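PDB 5CK4: putative signal recognition particle protein from Chaetomium thermophilum, which binds GTP and GDP as the Arf-like GTPase beta subunit of the signal recognition particle receptor at the endoplasmic reticulum membrane. Local coordinates for residues 166-170 with 185-189; 171-175 with 221-227; 215-221 with 292-298. The contacts are given in a common frame with arbitrary orientation. Residue numbers count along the deposited sequence, not the author numbering.

Contact 1 of 3, residues 166-170 with 185-189; sequences IFLLD and TASYL
Phe167, with 108 Å² covered, reaches from the extended strand 166-170 onto helix 185-189, whose axis runs antiparallel to the strand (176°) at 10.4 Å; the nearest CA pairs are Phe167-Leu189 (7.5 Å) and Leu169-Thr185 (7.4 Å). The t rotamer of Phe167 sends its ring against Thr185, Tyr188 and Leu189, which lie within about one turn of the helix. CZ of Phe167 lies 3.7 Å from O of Thr185. Leu189 covers one face: its CD1 stands 4.1 Å from the Phe167 ring centroid, a CH-pi contact. The edge of Phe167 meets the face of Tyr188 in a T-shaped pair, centroids 5.6 Å apart and planes at 75°. Leu169 CB touches Thr185 CG2 at 4.0 Å, while the hydroxyl of Thr185 is hydrogen-bonded to Tyr181 O. This is sheet-to-helix packing in a P-loop GTPase fold: after strand 159-170 a loop leads to helix 180-201, which runs back across the sheet. No hydrogen bond crosses, so cohesion rests on buried apolar and aromatic contacts.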
loop_
_atom_site.group_PDB
_atom_site.type_symbol
_atom_site.label_atom_id
_atom_site.label_comp_id
_atom_site.label_asym_id
_atom_site.label_seq_id
_atom_site.Cartn_x
_atom_site.Cartn_y
_atom_site.Cartn_z
ATOM N N ILE A 166 -2.105 2.133 2.350
ATOM C CA ILE A 166 -1.504 3.020 1.364
ATOM C C ILE A 166 -0.074 2.547 1.113
ATOM O O ILE A 166 0.726 2.441 2.056
ATOM C CB ILE A 166 -1.486 4.479 1.846
ATOM C CG1 ILE A 166 -2.908 5.018 2.012
ATOM C CG2 ILE A 166 -0.686 5.347 0.866
ATOM C CD1 ILE A 166 -2.957 6.426 2.679
ATOM N N PHE A 167 0.240 2.212 -0.136
ATOM C CA PHE A 167 1.614 1.858 -0.492
ATOM C C PHE A 167 2.259 3.068 -1.172
ATOM O O PHE A 167 1.923 3.393 -2.320
ATOM C CB PHE A 167 1.644 0.649 -1.426
ATOM C CG PHE A 167 3.040 0.163 -1.741
ATOM C CD1 PHE A 167 3.772 0.722 -2.788
ATOM C CD2 PHE A 167 3.635 -0.829 -0.965
ATOM C CE1 PHE A 167 5.062 0.281 -3.063
ATOM C CE2 PHE A 167 4.920 -1.277 -1.244
ATOM C CZ PHE A 167 5.630 -0.725 -2.288
ATOM N N LEU A 168 3.173 3.731 -0.464
ATOM C CA LEU A 168 3.783 4.970 -0.953
ATOM C C LEU A 168 5.115 4.681 -1.632
ATOM O O LEU A 168 5.916 3.912 -1.124
ATOM C CB LEU A 168 4.014 5.932 0.202
ATOM C CG LEU A 168 4.287 7.427 -0.035
ATOM C CD1 LEU A 168 3.037 8.142 -0.549
ATOM C CD2 LEU A 168 4.741 8.062 1.262
ATOM N N LEU A 169 5.346 5.317 -2.779
ATOM C CA LEU A 169 6.618 5.210 -3.486
ATOM C C LEU A 169 7.044 6.586 -4.002
ATOM O O LEU A 169 6.213 7.495 -4.148
ATOM C CB LEU A 169 6.535 4.192 -4.645
ATOM C CG LEU A 169 5.482 4.459 -5.751
ATOM C CD1 LEU A 169 6.024 5.413 -6.849
ATOM C CD2 LEU A 169 5.022 3.150 -6.368
ATOM N N ASP A 170 8.336 6.711 -4.291
ATOM C CA ASP A 170 8.915 7.921 -4.860
ATOM C C ASP A 170 8.794 7.850 -6.384
ATOM O O ASP A 170 9.524 7.102 -7.029
ATOM C CB ASP A 170 10.389 8.011 -4.418
ATOM C CG ASP A 170 11.076 9.278 -4.881
ATOM O OD1 ASP A 170 10.581 9.938 -5.817
ATOM O OD2 ASP A 170 12.135 9.611 -4.308
ATOM N N THR A 185 11.176 -1.779 -5.394
ATOM C CA THR A 185 9.864 -1.322 -4.962
ATOM C C THR A 185 8.763 -2.289 -5.370
ATOM O O THR A 185 7.860 -2.587 -4.584
ATOM C CB THR A 185 9.563 0.080 -5.542
ATOM O OG1 THR A 185 10.564 0.994 -5.085
ATOM C CG2 THR A 185 8.198 0.577 -5.114
ATOM N N ALA A 186 8.831 -2.783 -6.601
ATOM C CA ALA A 186 7.826 -3.736 -7.083
ATOM C C ALA A 186 7.897 -5.052 -6.313
ATOM O O ALA A 186 6.894 -5.714 -6.117
ATOM C CB ALA A 186 8.010 -3.999 -8.561
ATOM N N SER A 187 9.099 -5.441 -5.911
ATOM C CA SER A 187 9.266 -6.653 -5.119
ATOM C C SER A 187 8.499 -6.554 -3.793
ATOM O O SER A 187 7.836 -7.499 -3.375
ATOM C CB SER A 187 10.752 -6.926 -4.881
ATOM O OG SER A 187 10.921 -8.112 -4.143
ATOM N N TYR A 188 8.596 -5.404 -3.139
ATOM C CA TYR A 188 7.848 -5.143 -1.907
ATOM C C TYR A 188 6.351 -5.142 -2.171
ATOM O O TYR A 188 5.578 -5.795 -1.457
ATOM C CB TYR A 188 8.264 -3.797 -1.318
ATOM C CG TYR A 188 7.851 -3.552 0.120
ATOM C CD1 TYR A 188 7.177 -4.519 0.865
ATOM C CD2 TYR A 188 8.143 -2.342 0.731
ATOM C CE1 TYR A 188 6.799 -4.277 2.184
ATOM C CE2 TYR A 188 7.770 -2.087 2.033
ATOM C CZ TYR A 188 7.103 -3.061 2.759
ATOM O OH TYR A 188 6.764 -2.791 4.073
ATOM N N LEU A 189 5.939 -4.416 -3.206
ATOM C CA LEU A 189 4.522 -4.373 -3.570
ATOM C C LEU A 189 3.994 -5.776 -3.892
ATOM O O LEU A 189 2.866 -6.145 -3.507
ATOM C CB LEU A 189 4.312 -3.421 -4.758
ATOM C CG LEU A 189 2.875 -3.310 -5.284
ATOM C CD1 LEU A 189 1.930 -2.813 -4.188
ATOM C CD2 LEU A 189 2.876 -2.362 -6.468
#

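Contact 2 of 3, residues 171-175 with 221-227; sequences AAALA and QDLFTAV. With GDP (guanosine-5'-diphosphate), chain C.
Two loops meet here, 171-175, whose last three residues form a 3-10 segment, and 221-227, containing a type I turn from Leu223 to Ala226, with Ala172 and Ala226 closest (CA to CA 3.9 Å). Ala171, at phi/psi -69/-19, presents O to Val227 N in a nearly straight hydrogen bond (2.9 Å, 176°); its CB lies 3.4 Å from NE2 of Gln221, which donates to Val227 O (2.9 Å). Ala172 rests against the turn, its CB 3.6 Å from both Leu223 CD1 and Thr225 OG1. Its carbonyl O accepts Ala175 N at 3.0 Å, closing the 3-10 turn. Leu174 (chi1 -150°) sets CB 4.3 Å from Val227 CG2. At the exposed end, Ala175 CB approaches Thr225 O at 3.4 Å and Val227 CG2 at 3.7 Å. Beside this packing, Asp222 (chi1 55°) receives GDP N1 on OD1 (2.7 Å) and GDP N2 on OD2 (2.9 Å): the guanine-specificity aspartate of the NKxD motif, here Asn219-Lys220-Gln221-Asp222, characteristic of P-loop GTPases.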
loop_
_atom_site.group_PDB
_atom_site.type_symbol
_atom_site.label_atom_id
_atom_site.label_comp_id
_atom_site.label_asym_id
_atom_site.label_seq_id
_atom_site.Cartn_x
_atom_site.Cartn_y
_atom_site.Cartn_z
ATOM N N ALA A 171 7.867 8.617 -6.963
ATOM C CA ALA A 171 7.652 8.552 -8.406
ATOM C C ALA A 171 8.821 9.123 -9.201
ATOM O O ALA A 171 8.950 8.847 -10.399
ATOM C CB ALA A 171 6.326 9.240 -8.822
ATOM N N ALA A 172 9.664 9.924 -8.547
ATOM C CA ALA A 172 10.835 10.473 -9.217
ATOM C C ALA A 172 11.971 9.447 -9.279
ATOM O O ALA A 172 12.662 9.338 -10.291
ATOM C CB ALA A 172 11.304 11.761 -8.549
ATOM N N ALA A 173 12.145 8.698 -8.192
ATOM C CA ALA A 173 13.192 7.690 -8.120
ATOM C C ALA A 173 12.891 6.576 -9.092
ATOM O O ALA A 173 13.795 5.940 -9.611
ATOM C CB ALA A 173 13.314 7.136 -6.716
ATOM N N LEU A 174 11.604 6.347 -9.313
ATOM C CA LEU A 174 11.120 5.359 -10.268
ATOM C C LEU A 174 11.632 5.636 -11.682
ATOM O O LEU A 174 11.742 4.727 -12.502
ATOM C CB LEU A 174 9.592 5.354 -10.244
ATOM C CG LEU A 174 8.848 4.065 -10.567
ATOM C CD1 LEU A 174 9.358 2.943 -9.703
ATOM C CD2 LEU A 174 7.352 4.271 -10.346
ATOM N N ALA A 175 11.966 6.895 -11.957
ATOM C CA ALA A 175 12.419 7.291 -13.277
ATOM C C ALA A 175 13.899 6.980 -13.533
ATOM O O ALA A 175 14.414 7.302 -14.601
ATOM C CB ALA A 175 12.141 8.775 -13.509
ATOM N N GLN A 221 5.050 14.152 -6.981
ATOM C CA GLN A 221 4.653 14.665 -8.297
ATOM C C GLN A 221 4.994 16.153 -8.512
ATOM O O GLN A 221 4.835 16.677 -9.614
ATOM C CB GLN A 221 3.164 14.421 -8.571
ATOM C CG GLN A 221 2.787 12.954 -8.695
ATOM C CD GLN A 221 3.331 12.309 -9.951
ATOM O OE1 GLN A 221 3.443 12.947 -10.992
ATOM N NE2 GLN A 221 3.659 11.021 -9.862
ATOM N N ASP A 222 5.492 16.812 -7.472
ATOM C CA ASP A 222 5.987 18.181 -7.603
ATOM C C ASP A 222 7.284 18.202 -8.415
ATOM O O ASP A 222 7.609 19.196 -9.046
ATOM C CB ASP A 222 6.220 18.798 -6.225
ATOM C CG ASP A 222 7.148 17.953 -5.353
ATOM O OD1 ASP A 222 6.837 16.761 -5.136
ATOM O OD2 ASP A 222 8.177 18.486 -4.881
ATOM N N LEU A 223 8.022 17.094 -8.396
ATOM C CA LEU A 223 9.312 17.028 -9.078
ATOM C C LEU A 223 9.126 16.877 -10.578
ATOM O O LEU A 223 8.284 16.105 -11.027
ATOM C CB LEU A 223 10.147 15.863 -8.534
ATOM C CG LEU A 223 10.566 15.999 -7.063
ATOM C CD1 LEU A 223 11.328 14.748 -6.595
ATOM C CD2 LEU A 223 11.417 17.227 -6.867
ATOM N N PHE A 224 9.919 17.605 -11.361
ATOM C CA PHE A 224 9.780 17.551 -12.813
ATOM C C PHE A 224 10.089 16.178 -13.401
ATOM O O PHE A 224 9.605 15.841 -14.482
ATOM C CB PHE A 224 10.635 18.630 -13.487
ATOM C CG PHE A 224 10.029 19.997 -13.414
ATOM C CD1 PHE A 224 8.960 20.335 -14.225
ATOM C CD2 PHE A 224 10.513 20.941 -12.522
ATOM C CE1 PHE A 224 8.387 21.598 -14.156
ATOM C CE2 PHE A 224 9.946 22.202 -12.449
ATOM C CZ PHE A 224 8.882 22.531 -13.266
ATOM N N THR A 225 10.887 15.390 -12.685
ATOM C CA THR A 225 11.272 14.058 -13.147
ATOM C C THR A 225 10.339 12.958 -12.647
ATOM O O THR A 225 10.589 11.780 -12.882
ATOM C CB THR A 225 12.695 13.700 -12.679
ATOM O OG1 THR A 225 12.746 13.744 -11.246
ATOM C CG2 THR A 225 13.708 14.674 -13.246
ATOM N N ALA A 226 9.271 13.331 -11.956
ATOM C CA ALA A 226 8.322 12.338 -11.463
ATOM C C ALA A 226 7.613 11.616 -12.615
ATOM O O ALA A 226 7.176 12.235 -13.578
ATOM C CB ALA A 226 7.300 12.984 -10.538
ATOM N N VAL A 227 7.516 10.300 -12.512
ATOM C CA VAL A 227 6.739 9.509 -13.459
ATOM C C VAL A 227 5.245 9.714 -13.160
ATOM O O VAL A 227 4.817 9.536 -12.029
ATOM C CB VAL A 227 7.118 8.012 -13.332
ATOM C CG1 VAL A 227 6.238 7.134 -14.216
ATOM C CG2 VAL A 227 8.604 7.811 -13.670
HETATM P PB GDP C . 10.331 7.897 4.627
HETATM O O1B GDP C . 9.705 8.040 5.983
HETATM O O2B GDP C . 9.428 7.056 3.737
HETATM O O3B GDP C . 11.685 7.226 4.665
HETATM O O3A GDP C . 10.494 9.312 3.889
HETATM P PA GDP C . 10.658 10.769 4.568
HETATM O O1A GDP C . 9.364 11.226 5.163
HETATM O O2A GDP C . 11.809 10.823 5.540
HETATM O "O5'" GDP C . 10.959 11.552 3.213
HETATM C "C5'" GDP C . 12.142 11.273 2.481
HETATM C "C4'" GDP C . 12.561 12.556 1.783
HETATM O "O4'" GDP C . 11.639 12.846 0.730
HETATM C "C3'" GDP C . 12.540 13.756 2.721
HETATM O "O3'" GDP C . 13.616 14.611 2.331
HETATM C "C2'" GDP C . 11.233 14.455 2.397
HETATM O "O2'" GDP C . 11.283 15.862 2.616
HETATM C "C1'" GDP C . 11.102 14.161 0.920
HETATM N N9 GDP C . 9.699 14.202 0.455
HETATM C C8 GDP C . 8.622 13.617 1.021
HETATM N N7 GDP C . 7.507 13.864 0.278
HETATM C C5 GDP C . 7.889 14.591 -0.783
HETATM C C6 GDP C . 7.221 15.198 -1.943
HETATM O O6 GDP C . 5.989 15.040 -2.106
HETATM N N1 GDP C . 7.989 15.874 -2.819
HETATM C C2 GDP C . 9.318 16.044 -2.653
HETATM N N2 GDP C . 10.023 16.752 -3.569
HETATM N N3 GDP C . 9.995 15.520 -1.603
HETATM C C4 GDP C . 9.333 14.809 -0.658
#

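Contact 3 of 3, residues 215-221 with 292-298; sequences LIAANKQ and EVMGGNV. With GDP (guanosine-5'-diphosphate), chain C.
Beyond the last paired strand residues the two segments stay joined through Gly296, nearly fully extended at phi/psi -175/-175, whose O receives Gln221 N (3.1 Å) after segment 215-221 has bent at Lys220 (70/33). Before this bend, strands 215-219 and 292-295 run parallel, axes 4.7 Å apart and crossing at -25°. Leu215 pairs with Glu292, Ile216 with Val293, Ala217 with Met294 and Ala218 with Gly295. The hydrogen bonds alternate: Ile216 N to Glu292 O (2.7 Å), Met294 N to Ile216 O (2.9 Å), Ala218 N to Met294 O (2.9 Å) and Gly296 N to Ala218 O (3.1 Å). Leu215 (chi1 176°) and Met294 share one sheet face, Leu215 CD1 being 3.8 Å from Met294 CB; helix 306-313 covers this side. On the other face Ile216 CB packs 4.0 Å from Val293 CG2, under helix 229-249. Gln221 folds over Gly295, its CG 4.0 Å from Gly295 CA; a CB on this glycine would come within 3.4 Å of Gln221 CG. Asn219 (chi1 -165°) holds OD1 3.3 Å from Asn297 CA, while its ND2 is hydrogen-bonded to Ala30 O of the P-loop. The loops beyond the strands then meet the nucleotide: Val298 N donates to GDP O6 (2.7 Å), and Lys220, extended beyond chi1, hydrogen-bonds through NZ to GDP O4' (3.0 Å) and to Gly29 O and forms a salt bridge with Asp170. Parallel strands, one running out into the NKxD motif, whose C-terminal ends jointly hold the guanine base form the base-recognition site of P-loop GTPases.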
loop_
_atom_site.group_PDB
_atom_site.type_symbol
_atom_site.label_atom_id
_atom_site.label_comp_id
_atom_site.label_asym_id
_atom_site.label_seq_id
_atom_site.Cartn_x
_atom_site.Cartn_y
_atom_site.Cartn_z
ATOM N N LEU A 215 -4.234 1.598 -1.912
ATOM C CA LEU A 215 -3.968 2.779 -2.710
ATOM C C LEU A 215 -2.477 2.803 -2.969
ATOM O O LEU A 215 -1.685 2.862 -2.026
ATOM C CB LEU A 215 -4.380 4.047 -1.948
ATOM C CG LEU A 215 -4.057 5.359 -2.662
ATOM C CD1 LEU A 215 -4.836 5.475 -3.971
ATOM C CD2 LEU A 215 -4.375 6.542 -1.751
ATOM N N ILE A 216 -2.087 2.742 -4.235
ATOM C CA ILE A 216 -0.684 2.939 -4.569
ATOM C C ILE A 216 -0.467 4.431 -4.805
ATOM O O ILE A 216 -0.885 4.988 -5.820
ATOM C CB ILE A 216 -0.246 2.096 -5.775
ATOM C CG1 ILE A 216 -0.427 0.611 -5.451
ATOM C CG2 ILE A 216 1.230 2.401 -6.114
ATOM C CD1 ILE A 216 -0.297 -0.320 -6.633
ATOM N N ALA A 217 0.158 5.075 -3.828
ATOM C CA ALA A 217 0.313 6.522 -3.833
ATOM C C ALA A 217 1.655 6.906 -4.462
ATOM O O ALA A 217 2.728 6.700 -3.871
ATOM C CB ALA A 217 0.187 7.061 -2.409
ATOM N N ALA A 218 1.587 7.423 -5.688
ATOM C CA ALA A 218 2.790 7.787 -6.424
ATOM C C ALA A 218 3.199 9.208 -6.046
ATOM O O ALA A 218 2.748 10.174 -6.674
ATOM C CB ALA A 218 2.550 7.652 -7.945
ATOM N N ASN A 219 4.041 9.306 -5.012
ATOM C CA ASN A 219 4.423 10.555 -4.356
ATOM C C ASN A 219 5.478 11.364 -5.125
ATOM O O ASN A 219 6.118 10.851 -6.043
ATOM C CB ASN A 219 4.958 10.254 -2.941
ATOM C CG ASN A 219 5.025 11.491 -2.057
ATOM O OD1 ASN A 219 4.260 12.436 -2.243
ATOM N ND2 ASN A 219 5.944 11.489 -1.090
ATOM N N LYS A 220 5.662 12.619 -4.697
ATOM C CA LYS A 220 6.664 13.553 -5.237
ATOM C C LYS A 220 6.338 14.024 -6.658
ATOM O O LYS A 220 7.243 14.285 -7.447
ATOM C CB LYS A 220 8.118 13.002 -5.135
ATOM C CG LYS A 220 8.445 12.335 -3.765
ATOM C CD LYS A 220 9.930 12.232 -3.475
ATOM C CE LYS A 220 10.177 11.446 -2.179
ATOM N NZ LYS A 220 11.654 11.309 -1.856
ATOM N N GLN A 221 5.050 14.152 -6.981
ATOM C CA GLN A 221 4.653 14.665 -8.297
ATOM C C GLN A 221 4.994 16.153 -8.512
ATOM O O GLN A 221 4.835 16.677 -9.614
ATOM C CB GLN A 221 3.164 14.421 -8.571
ATOM C CG GLN A 221 2.787 12.954 -8.695
ATOM C CD GLN A 221 3.331 12.309 -9.951
ATOM O OE1 GLN A 221 3.443 12.947 -10.992
ATOM N NE2 GLN A 221 3.659 11.021 -9.862
ATOM N N GLU A 292 -5.603 0.709 -6.687
ATOM C CA GLU A 292 -5.602 1.879 -7.591
ATOM C C GLU A 292 -4.311 2.695 -7.452
ATOM O O GLU A 292 -3.790 2.877 -6.351
ATOM C CB GLU A 292 -6.827 2.780 -7.327
ATOM C CG GLU A 292 -6.977 3.950 -8.317
ATOM C CD GLU A 292 -8.295 4.707 -8.182
ATOM O OE1 GLU A 292 -9.296 4.113 -7.713
ATOM O OE2 GLU A 292 -8.328 5.906 -8.548
ATOM N N VAL A 293 -3.808 3.205 -8.570
ATOM C CA VAL A 293 -2.596 4.015 -8.552
ATOM C C VAL A 293 -3.023 5.476 -8.664
ATOM O O VAL A 293 -3.844 5.828 -9.520
ATOM C CB VAL A 293 -1.661 3.636 -9.709
ATOM C CG1 VAL A 293 -0.405 4.514 -9.719
ATOM C CG2 VAL A 293 -1.291 2.160 -9.622
ATOM N N MET A 294 -2.496 6.330 -7.798
ATOM C CA MET A 294 -2.924 7.739 -7.795
ATOM C C MET A 294 -1.724 8.624 -7.500
ATOM O O MET A 294 -0.978 8.361 -6.556
ATOM C CB MET A 294 -4.020 7.970 -6.750
ATOM C CG MET A 294 -4.568 9.417 -6.709
ATOM S SD MET A 294 -5.975 9.591 -5.593
ATOM C CE MET A 294 -6.993 8.207 -6.123
ATOM N N GLY A 295 -1.520 9.655 -8.312
ATOM C CA GLY A 295 -0.426 10.578 -8.062
ATOM C C GLY A 295 -0.731 11.598 -6.988
ATOM O O GLY A 295 -1.893 11.920 -6.708
ATOM N N GLY A 296 0.324 12.111 -6.368
ATOM C CA GLY A 296 0.183 13.190 -5.406
ATOM C C GLY A 296 1.535 13.680 -4.929
ATOM O O GLY A 296 2.572 13.231 -5.426
ATOM N N ASN A 297 1.524 14.604 -3.975
ATOM C CA ASN A 297 2.751 15.118 -3.384
ATOM C C ASN A 297 2.490 15.679 -1.989
ATOM O O ASN A 297 1.410 16.198 -1.710
ATOM C CB ASN A 297 3.392 16.170 -4.303
ATOM C CG ASN A 297 2.496 17.378 -4.523
ATOM O OD1 ASN A 297 1.490 17.292 -5.220
ATOM N ND2 ASN A 297 2.857 18.507 -3.926
ATOM N N VAL A 298 3.479 15.555 -1.110
ATOM C CA VAL A 298 3.373 16.014 0.267
ATOM C C VAL A 298 3.904 17.441 0.413
ATOM O O VAL A 298 3.405 18.216 1.229
ATOM C CB VAL A 298 4.137 15.063 1.224
ATOM C CG1 VAL A 298 4.100 15.570 2.648
ATOM C CG2 VAL A 298 3.557 13.664 1.150
HETATM P PB GDP C . 10.331 7.897 4.627
HETATM O O1B GDP C . 9.705 8.040 5.983
HETATM O O2B GDP C . 9.428 7.056 3.737
HETATM O O3B GDP C . 11.685 7.226 4.665
HETATM O O3A GDP C . 10.494 9.312 3.889
HETATM P PA GDP C . 10.658 10.769 4.568
HETATM O O1A GDP C . 9.364 11.226 5.163
HETATM O O2A GDP C . 11.809 10.823 5.540
HETATM O "O5'" GDP C . 10.959 11.552 3.213
HETATM C "C5'" GDP C . 12.142 11.273 2.481
HETATM C "C4'" GDP C . 12.561 12.556 1.783
HETATM O "O4'" GDP C . 11.639 12.846 0.730
HETATM C "C3'" GDP C . 12.540 13.756 2.721
HETATM O "O3'" GDP C . 13.616 14.611 2.331
HETATM C "C2'" GDP C . 11.233 14.455 2.397
HETATM O "O2'" GDP C . 11.283 15.862 2.616
HETATM C "C1'" GDP C . 11.102 14.161 0.920
HETATM N N9 GDP C . 9.699 14.202 0.455
HETATM C C8 GDP C . 8.622 13.617 1.021
HETATM N N7 GDP C . 7.507 13.864 0.278
HETATM C C5 GDP C . 7.889 14.591 -0.783
HETATM C C6 GDP C . 7.221 15.198 -1.943
HETATM O O6 GDP C . 5.989 15.040 -2.106
HETATM N N1 GDP C . 7.989 15.874 -2.819
HETATM C C2 GDP C . 9.318 16.044 -2.653
HETATM N N2 GDP C . 10.023 16.752 -3.569
HETATM N N3 GDP C . 9.995 15.520 -1.603
HETATM C C4 GDP C . 9.333 14.809 -0.658
#

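How the contacts relate
From the N terminus, the first part of the chain to take part is strand 159-170, and contact 1 closes a short loop by folding helix 180-201 back onto it. Contact 2 starts at the residue after Asp170; it opens before contact 1 has closed and closes after it, so the two cross. Contact 3 opens after contact 1 has closed and reaches on to strand 291-295 beyond helix 229-249; it crosses contact 2, with Gln221 common to both. Strand 214-219 lies in the sheet between 159-170 and 291-295, connecting contacts 1 and 3. Leu169 meets Leu174 where contacts 1 and 2 touch. Contacts 2 and 3 both reach GDP, joining the sheet to its guanine pocket.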